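Local coordinates for DUF1896 domain-containing protein (PDB 2APL) that is of unknown function but folds as a single all-helical chain of the DUF1896 family from Porphyromonas gingivalis, at residues T35-E40 and Q68-S73; C46-Q51 and P56-M61; P100-N105 and V139-S144. All coordinates share one frame; numbering follows the deposited sequence.

In the fold
The chain is built of helices and has no strands. Interactions 1 and 2 share helix 31-51 and lie on the same side of the chain's centre, with their own centres about 17 Å apart. Interaction 2 closes the short turn from helix 31-51 into helix 55-67. Interaction 1 brackets it along the sequence, tying the earlier part of helix 31-51 to the loop after helix 55-67. Interaction 3 comes later and joins the ends of helices 94-103 and 126-143. It lies on the opposite side of the centre, about 28 Å from interaction 1 and 44 Å from interaction 2, centre to centre. Interactions 1 and 2 thus hold one end of the elongated protein, interaction 3 the other.

Interaction 1. Residues T35-E40 and Q68-S73; sequences TARSDE and QGLHFS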
loop_
_atom_site.group_PDB
_atom_site.type_symbol
_atom_site.label_atom_id
_atom_site.label_comp_id
_atom_site.label_asym_id
_atom_site.label_seq_id
_atom_site.Cartn_x
_atom_site.Cartn_y
_atom_site.Cartn_z
ATOM N N THR A 35 -13.408 -5.158 -6.802
ATOM C CA THR A 35 -14.288 -6.248 -7.324
ATOM C C THR A 35 -13.437 -7.375 -7.924
ATOM O O THR A 35 -13.587 -8.570 -7.574
ATOM C CB THR A 35 -15.239 -5.676 -8.376
ATOM O OG1 THR A 35 -15.982 -4.608 -7.767
ATOM C CG2 THR A 35 -16.206 -6.748 -8.918
ATOM N N ALA A 36 -12.531 -6.991 -8.813
ATOM C CA ALA A 36 -11.762 -7.993 -9.538
ATOM C C ALA A 36 -10.820 -8.772 -8.617
ATOM O O ALA A 36 -10.726 -9.986 -8.727
ATOM C CB ALA A 36 -11.034 -7.363 -10.621
ATOM N N ARG A 37 -10.133 -8.080 -7.711
ATOM C CA ARG A 37 -9.236 -8.745 -6.791
ATOM C C ARG A 37 -9.987 -9.621 -5.725
ATOM O O ARG A 37 -9.563 -10.748 -5.425
ATOM C CB ARG A 37 -8.324 -7.704 -6.117
ATOM C CG ARG A 37 -7.296 -8.277 -5.150
ATOM C CD ARG A 37 -6.388 -9.277 -5.884
ATOM N NE ARG A 37 -5.493 -8.698 -6.875
ATOM C CZ ARG A 37 -4.284 -8.216 -6.612
ATOM N NH1 ARG A 37 -3.827 -8.145 -5.357
ATOM N NH2 ARG A 37 -3.533 -7.786 -7.619
ATOM N N SER A 38 -11.103 -9.137 -5.217
ATOM C CA SER A 38 -11.936 -9.942 -4.328
ATOM C C SER A 38 -12.454 -11.254 -5.001
ATOM O O SER A 38 -12.469 -12.302 -4.358
ATOM C CB SER A 38 -13.082 -9.096 -3.769
ATOM O OG SER A 38 -12.513 -7.990 -3.040
ATOM N N ASP A 39 -12.916 -11.144 -6.257
ATOM C CA ASP A 39 -13.288 -12.274 -7.102
ATOM C C ASP A 39 -12.131 -13.277 -7.270
ATOM O O ASP A 39 -12.345 -14.491 -7.133
ATOM C CB ASP A 39 -13.700 -11.796 -8.511
ATOM C CG ASP A 39 -15.129 -11.247 -8.576
ATOM O OD1 ASP A 39 -15.810 -11.240 -7.530
ATOM O OD2 ASP A 39 -15.590 -10.830 -9.697
ATOM N N GLU A 40 -10.917 -12.777 -7.555
ATOM C CA GLU A 40 -9.751 -13.650 -7.617
ATOM C C GLU A 40 -9.464 -14.418 -6.328
ATOM O O GLU A 40 -9.048 -15.603 -6.397
ATOM C CB GLU A 40 -8.446 -12.900 -7.985
ATOM C CG GLU A 40 -8.446 -12.215 -9.282
ATOM C CD GLU A 40 -7.179 -11.391 -9.495
ATOM O OE1 GLU A 40 -6.037 -11.777 -9.023
ATOM O OE2 GLU A 40 -7.344 -10.354 -10.181
ATOM N N GLN A 68 -1.442 -9.737 -2.913
ATOM C CA GLN A 68 -0.368 -9.874 -3.875
ATOM C C GLN A 68 -0.019 -8.539 -4.584
ATOM O O GLN A 68 -0.901 -7.901 -5.147
ATOM C CB GLN A 68 -0.817 -10.921 -4.908
ATOM C CG GLN A 68 -0.326 -10.661 -6.278
ATOM C CD GLN A 68 1.050 -11.072 -6.342
ATOM O OE1 GLN A 68 1.394 -12.095 -5.732
ATOM N NE2 GLN A 68 1.908 -10.285 -7.036
ATOM N N GLY A 69 1.268 -8.170 -4.567
ATOM C CA GLY A 69 1.776 -6.931 -5.226
ATOM C C GLY A 69 1.354 -5.674 -4.486
ATOM O O GLY A 69 1.627 -4.576 -4.932
ATOM N N LEU A 70 0.680 -5.815 -3.348
ATOM C CA LEU A 70 0.288 -4.666 -2.554
ATOM C C LEU A 70 1.042 -4.601 -1.216
ATOM O O LEU A 70 0.641 -3.893 -0.327
ATOM C CB LEU A 70 -1.215 -4.684 -2.278
ATOM C CG LEU A 70 -2.143 -4.574 -3.501
ATOM C CD1 LEU A 70 -3.546 -4.865 -2.980
ATOM C CD2 LEU A 70 -2.030 -3.155 -4.171
ATOM N N HIS A 71 2.150 -5.326 -1.089
ATOM C CA HIS A 71 2.953 -5.259 0.139
ATOM C C HIS A 71 3.783 -4.017 0.306
ATOM O O HIS A 71 4.007 -3.597 1.456
ATOM C CB HIS A 71 3.820 -6.511 0.291
ATOM C CG HIS A 71 3.022 -7.772 0.433
ATOM N ND1 HIS A 71 3.270 -8.700 1.419
ATOM C CD2 HIS A 71 1.970 -8.246 -0.276
ATOM C CE1 HIS A 71 2.392 -9.689 1.320
ATOM N NE2 HIS A 71 1.595 -9.439 0.295
ATOM N N PHE A 72 4.262 -3.434 -0.808
ATOM C CA PHE A 72 4.999 -2.179 -0.711
ATOM C C PHE A 72 4.079 -0.984 -0.991
ATOM O O PHE A 72 3.347 -0.947 -2.004
ATOM C CB PHE A 72 6.285 -2.117 -1.583
ATOM C CG PHE A 72 7.083 -0.831 -1.376
ATOM C CD1 PHE A 72 8.055 -0.758 -0.367
ATOM C CD2 PHE A 72 6.771 0.302 -2.100
ATOM C CE1 PHE A 72 8.741 0.441 -0.127
ATOM C CE2 PHE A 72 7.417 1.512 -1.869
ATOM C CZ PHE A 72 8.434 1.584 -0.901
ATOM N N SER A 73 4.116 -0.037 -0.058
ATOM C CA SER A 73 3.221 1.099 -0.094
ATOM C C SER A 73 4.061 2.377 -0.143
ATOM O O SER A 73 4.773 2.716 0.837
ATOM C CB SER A 73 2.312 1.093 1.132
ATOM O OG SER A 73 1.592 2.317 1.231
HETATM O O HOH W 1 -1.186 -6.075 -7.305
#
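The guanidinium of R37 meets the backbone carbonyl of Q68 at its edge, a little out of its plane. A water also lies at the edge, in the plane, next to NH2. The CD1 methyl of L70 comes in obliquely, 4.1 Å from R37 NH1. Well out of the plane is OE1 of E40, 3.8 Å from R37 NE. That is a long salt bridge of charges alone, since no N-H points at the oxygen.

The motif is an arginine binding carbonyls at the C-terminal end of a neighbouring helix in an all-helical fold. R37 sits on helix 31-51, and Q68 follows directly after helix 55-67. R37 NH1 gives a hydrogen bond of 2.9 Å to Q68 O, with an N-H...O angle of 153°. The nitrogen lies in the carbonyl plane, on a lone pair. NH1 also bonds L66 O, so it links two carbonyls around this helix end. The positive charge of the arginine probably suits the negative end of the helix dipole.

The side chain of R37 leaves its helix with CG anti to the backbone N (chi1 -178°). It then bends at chi2 and chi3, which brings the head round to the loop. The loop itself is fixed further by D119, whose carboxylate accepts from G69 N and H71 N. At its far end S73 OG, at the N-cap of helix 74-85, bonds D76 N.

The water closes a ring beside the direct bond: it accepts from R37 NH2 at 2.9 Å and donates to Q68 O at 2.8 Å.

Interaction 2. Residues C46-Q51 and P56-M61; sequences CDAVAQ and PEAESM
M61 N is hydrogen-bonded to E57 O at 3.0 Å, a helical bond in the turn that carries M61, whose selenium meets A48 across the contact. A50 N to C46 O, also 3.0 Å, is the matching i to i+4 bond of helix 31-51. No hydrogen bond passes between the two segments, and the contact is made by apolar groups.

At its centre the CB methyls of A48 and A58 meet at 3.6 Å. Both alanines point toward the opposite helix, and their CA atoms are only 5.2 Å apart. Such small side chains let the backbones come close here, with the axes 8.5 Å apart at closest approach.

The arrangement is a helical hairpin. Helix 31-51 turns back into helix 55-67, and the two run roughly antiparallel, with 148° between their directions. F53, in the short connection, packs on both A48 and M61, while E57 OE1 accepts a hydrogen bond from S54 N near the start of the second helix.

Two larger side chains widen the alanine contact. CG2 of V49 lies against A58 CB at 3.7 Å. M61 is deposited as selenomethionine. Its CG stands between the backbone N and the carbonyl carbon (chi1 81°). With the chain extended at chi2, SE reaches A48 CB at 3.8 Å; the bend at chi3 sets CE, which also lies near that methyl.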
loop_
_atom_site.group_PDB
_atom_site.type_symbol
_atom_site.label_atom_id
_atom_site.label_comp_id
_atom_site.label_asym_id
_atom_site.label_seq_id
_atom_site.Cartn_x
_atom_site.Cartn_y
_atom_site.Cartn_z
ATOM N N CYS A 46 -12.147 -21.160 -3.221
ATOM C CA CYS A 46 -12.994 -22.248 -3.716
ATOM C C CYS A 46 -12.139 -23.375 -4.359
ATOM O O CYS A 46 -12.369 -24.574 -4.111
ATOM C CB CYS A 46 -14.026 -21.695 -4.682
ATOM S SG CYS A 46 -15.174 -20.619 -3.925
ATOM N N ASP A 47 -11.098 -23.001 -5.110
ATOM C CA ASP A 47 -10.160 -23.995 -5.662
ATOM C C ASP A 47 -9.495 -24.810 -4.580
ATOM O O ASP A 47 -9.421 -26.048 -4.668
ATOM C CB ASP A 47 -9.053 -23.372 -6.548
ATOM C CG ASP A 47 -9.558 -22.910 -7.923
ATOM O OD1 ASP A 47 -10.736 -23.182 -8.272
ATOM O OD2 ASP A 47 -8.751 -22.259 -8.648
ATOM N N ALA A 48 -8.965 -24.126 -3.569
ATOM C CA ALA A 48 -8.261 -24.807 -2.487
ATOM C C ALA A 48 -9.178 -25.813 -1.773
ATOM O O ALA A 48 -8.814 -26.993 -1.604
ATOM C CB ALA A 48 -7.689 -23.814 -1.497
ATOM N N VAL A 49 -10.363 -25.352 -1.359
ATOM C CA VAL A 49 -11.359 -26.276 -0.780
ATOM C C VAL A 49 -11.621 -27.500 -1.646
ATOM O O VAL A 49 -11.575 -28.638 -1.141
ATOM C CB VAL A 49 -12.657 -25.551 -0.389
ATOM C CG1 VAL A 49 -13.743 -26.583 0.081
ATOM C CG2 VAL A 49 -12.333 -24.537 0.655
ATOM N N ALA A 50 -11.867 -27.284 -2.945
ATOM C CA ALA A 50 -12.105 -28.359 -3.904
ATOM C C ALA A 50 -10.943 -29.356 -4.012
ATOM O O ALA A 50 -11.143 -30.500 -4.377
ATOM C CB ALA A 50 -12.388 -27.776 -5.309
ATOM N N GLN A 51 -9.713 -28.881 -3.785
ATOM C CA GLN A 51 -8.548 -29.712 -3.987
ATOM C C GLN A 51 -8.115 -30.434 -2.738
ATOM O O GLN A 51 -7.168 -31.230 -2.805
ATOM C CB GLN A 51 -7.370 -28.899 -4.487
ATOM C CG GLN A 51 -7.546 -28.465 -5.905
ATOM C CD GLN A 51 -6.600 -27.362 -6.260
ATOM O OE1 GLN A 51 -5.635 -27.090 -5.523
ATOM N NE2 GLN A 51 -6.861 -26.702 -7.375
ATOM N N PRO A 56 -9.252 -22.928 6.891
ATOM C CA PRO A 56 -8.196 -21.991 7.253
ATOM C C PRO A 56 -7.050 -21.945 6.248
ATOM O O PRO A 56 -6.495 -20.862 5.983
ATOM C CB PRO A 56 -7.668 -22.523 8.587
ATOM C CG PRO A 56 -8.607 -23.606 9.029
ATOM C CD PRO A 56 -9.426 -24.018 7.883
ATOM N N GLU A 57 -6.652 -23.099 5.721
ATOM C CA GLU A 57 -5.611 -23.117 4.699
ATOM C C GLU A 57 -6.084 -22.351 3.486
ATOM O O GLU A 57 -5.318 -21.560 2.948
ATOM C CB GLU A 57 -5.226 -24.544 4.302
ATOM C CG GLU A 57 -4.622 -25.300 5.453
ATOM C CD GLU A 57 -4.360 -26.769 5.123
ATOM O OE1 GLU A 57 -5.204 -27.473 4.518
ATOM O OE2 GLU A 57 -3.264 -27.215 5.471
ATOM N N ALA A 58 -7.332 -22.582 3.064
ATOM C CA ALA A 58 -7.875 -21.970 1.853
ATOM C C ALA A 58 -7.947 -20.423 2.030
ATOM O O ALA A 58 -7.573 -19.646 1.123
ATOM C CB ALA A 58 -9.297 -22.587 1.493
ATOM N N GLU A 59 -8.396 -19.989 3.214
ATOM C CA GLU A 59 -8.496 -18.579 3.517
ATOM C C GLU A 59 -7.134 -17.878 3.542
ATOM O O GLU A 59 -7.010 -16.719 3.114
ATOM C CB GLU A 59 -9.210 -18.377 4.851
ATOM C CG GLU A 59 -10.264 -17.305 4.728
ATOM C CD GLU A 59 -11.298 -17.278 5.863
ATOM O OE1 GLU A 59 -10.878 -17.267 7.055
ATOM O OE2 GLU A 59 -12.519 -17.222 5.535
ATOM N N SER A 60 -6.150 -18.580 4.082
ATOM C CA SER A 60 -4.777 -18.091 4.181
ATOM C C SER A 60 -4.194 -17.882 2.786
ATOM O O SER A 60 -3.687 -16.814 2.465
ATOM C CB SER A 60 -3.941 -19.109 4.953
ATOM O OG SER A 60 -2.596 -18.676 5.093
HETATM N N MSE A 61 -4.286 -18.896 1.940
HETATM C CA MSE A 61 -3.745 -18.718 0.608
HETATM C C MSE A 61 -4.566 -17.728 -0.262
HETATM O O MSE A 61 -3.994 -17.032 -1.070
HETATM C CB MSE A 61 -3.469 -20.074 -0.071
HETATM C CG MSE A 61 -4.679 -20.727 -0.669
HETATM SE SE MSE A 61 -4.153 -22.571 -1.312
HETATM C CE MSE A 61 -4.121 -23.524 0.494
#

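Interaction 3. Residues P100-N105 and V139-S144; sequences PILLKN and VLLIES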
loop_
_atom_site.group_PDB
_atom_site.type_symbol
_atom_site.label_atom_id
_atom_site.label_comp_id
_atom_site.label_asym_id
_atom_site.label_seq_id
_atom_site.Cartn_x
_atom_site.Cartn_y
_atom_site.Cartn_z
ATOM N N PRO A 100 -0.304 12.017 0.901
ATOM C CA PRO A 100 -1.060 11.903 -0.370
ATOM C C PRO A 100 -0.716 12.985 -1.396
ATOM O O PRO A 100 -0.735 12.711 -2.585
ATOM C CB PRO A 100 -2.548 12.049 0.053
ATOM C CG PRO A 100 -2.559 11.815 1.512
ATOM C CD PRO A 100 -1.201 12.195 2.059
ATOM N N ILE A 101 -0.384 14.188 -0.937
ATOM C CA ILE A 101 -0.019 15.293 -1.831
ATOM C C ILE A 101 1.371 15.111 -2.398
ATOM O O ILE A 101 1.595 15.344 -3.592
ATOM C CB ILE A 101 -0.078 16.675 -1.089
ATOM C CG1 ILE A 101 -1.487 16.998 -0.621
ATOM C CG2 ILE A 101 0.303 17.799 -2.021
ATOM C CD1 ILE A 101 -2.107 15.985 0.229
ATOM N N LEU A 102 2.301 14.726 -1.542
ATOM C CA LEU A 102 3.665 14.367 -1.970
ATOM C C LEU A 102 3.646 13.226 -2.971
ATOM O O LEU A 102 4.435 13.228 -3.923
ATOM C CB LEU A 102 4.536 13.989 -0.783
ATOM C CG LEU A 102 4.985 15.154 0.091
ATOM C CD1 LEU A 102 5.602 14.634 1.345
ATOM C CD2 LEU A 102 6.013 16.054 -0.711
ATOM N N LEU A 103 2.736 12.254 -2.773
ATOM C CA LEU A 103 2.583 11.149 -3.739
ATOM C C LEU A 103 2.252 11.639 -5.166
ATOM O O LEU A 103 2.641 11.001 -6.140
ATOM C CB LEU A 103 1.547 10.112 -3.254
ATOM C CG LEU A 103 1.717 8.682 -3.772
ATOM C CD1 LEU A 103 3.158 8.211 -3.745
ATOM C CD2 LEU A 103 0.744 7.725 -2.951
ATOM N N LYS A 104 1.638 12.823 -5.277
ATOM C CA LYS A 104 1.361 13.442 -6.559
ATOM C C LYS A 104 2.433 14.435 -7.035
ATOM O O LYS A 104 2.312 15.004 -8.099
ATOM C CB LYS A 104 0.005 14.154 -6.500
ATOM C CG LYS A 104 -1.194 13.216 -6.205
ATOM C CD LYS A 104 -2.409 14.040 -5.663
ATOM C CE LYS A 104 -2.619 15.433 -6.381
ATOM N NZ LYS A 104 -2.178 16.727 -5.688
ATOM N N ASN A 105 3.499 14.619 -6.253
ATOM C CA ASN A 105 4.503 15.606 -6.561
ATOM C C ASN A 105 5.472 15.005 -7.578
ATOM O O ASN A 105 5.945 13.838 -7.400
ATOM C CB ASN A 105 5.200 15.989 -5.241
ATOM C CG ASN A 105 6.382 16.873 -5.450
ATOM O OD1 ASN A 105 7.486 16.387 -5.658
ATOM N ND2 ASN A 105 6.167 18.179 -5.405
ATOM N N VAL A 139 13.856 17.410 2.218
ATOM C CA VAL A 139 14.748 18.513 2.642
ATOM C C VAL A 139 14.809 19.608 1.560
ATOM O O VAL A 139 14.740 20.789 1.871
ATOM C CB VAL A 139 16.175 18.004 3.014
ATOM C CG1 VAL A 139 17.150 19.168 3.202
ATOM C CG2 VAL A 139 16.102 17.165 4.285
ATOM N N LEU A 140 14.915 19.207 0.293
ATOM C CA LEU A 140 15.093 20.193 -0.749
ATOM C C LEU A 140 13.799 20.958 -0.918
ATOM O O LEU A 140 13.854 22.173 -1.158
ATOM C CB LEU A 140 15.496 19.566 -2.096
ATOM C CG LEU A 140 16.977 19.161 -2.104
ATOM C CD1 LEU A 140 17.357 18.460 -3.436
ATOM C CD2 LEU A 140 17.901 20.319 -1.810
ATOM N N LEU A 141 12.675 20.237 -0.866
ATOM C CA LEU A 141 11.331 20.845 -1.001
ATOM C C LEU A 141 11.122 21.908 0.067
ATOM O O LEU A 141 10.711 23.034 -0.241
ATOM C CB LEU A 141 10.219 19.771 -0.948
ATOM C CG LEU A 141 9.942 18.978 -2.251
ATOM C CD1 LEU A 141 9.095 17.694 -1.941
ATOM C CD2 LEU A 141 9.271 19.875 -3.334
ATOM N N ILE A 142 11.461 21.591 1.307
ATOM C CA ILE A 142 11.409 22.571 2.418
ATOM C C ILE A 142 12.387 23.761 2.239
ATOM O O ILE A 142 11.979 24.923 2.375
ATOM C CB ILE A 142 11.711 21.886 3.753
ATOM C CG1 ILE A 142 10.669 20.767 4.031
ATOM C CG2 ILE A 142 11.757 22.906 4.938
ATOM C CD1 ILE A 142 10.966 19.959 5.324
ATOM N N GLU A 143 13.661 23.478 1.932
ATOM C CA GLU A 143 14.662 24.541 1.798
ATOM C C GLU A 143 14.346 25.480 0.629
ATOM O O GLU A 143 14.623 26.667 0.683
ATOM C CB GLU A 143 16.059 23.947 1.580
ATOM C CG GLU A 143 16.667 23.208 2.826
ATOM C CD GLU A 143 18.086 22.625 2.561
ATOM O OE1 GLU A 143 18.474 22.411 1.360
ATOM O OE2 GLU A 143 18.796 22.360 3.565
ATOM N N SER A 144 13.753 24.939 -0.439
ATOM C CA SER A 144 13.447 25.768 -1.615
ATOM C C SER A 144 12.087 26.465 -1.495
ATOM O O SER A 144 11.677 27.185 -2.407
ATOM C CB SER A 144 13.472 24.932 -2.890
ATOM O OG SER A 144 12.488 23.939 -2.843
#
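L102 and L141 lie alongside each other with their side chains running opposite ways, overlapping at their methyls: CD2 of L102 lies 3.7 Å from CD1 of L141. The other branch of L141 goes to a different partner. Its CD2 is 4.1 Å from ND2 of N105, where again the two side chains pass in opposite senses. L141 therefore forks, with one methyl on a leucine and the other against the amide nitrogen of an asparagine. The latter is a plain van der Waals contact, not a hydrogen bond.

The backbones stay well apart, with the CA atoms of L102 and L141 10.1 Å from each other, and the side chains bridge the gap. L141 points toward the other segment. N105 also points across, with CG swung opposite its main-chain nitrogen (chi1 172°), which carries the amide toward L141; chi2 then puts ND2 nearest it. Its OD1 accepts a hydrogen bond from I108 N. L102 packs in addition on L82 of helix 74-85 and on I108.

Close to L141, helix 126-143 ends. L140 O there takes two bonds from S144, from N at 2.9 Å and from OG at 2.8 Å. One comes from above the carbonyl plane and one from below.

The arrangement is leucine packing between helices of an all-helical fold: the break between helices 94-103 and 106-112, N-capped by N105, is set against the end of helix 126-143.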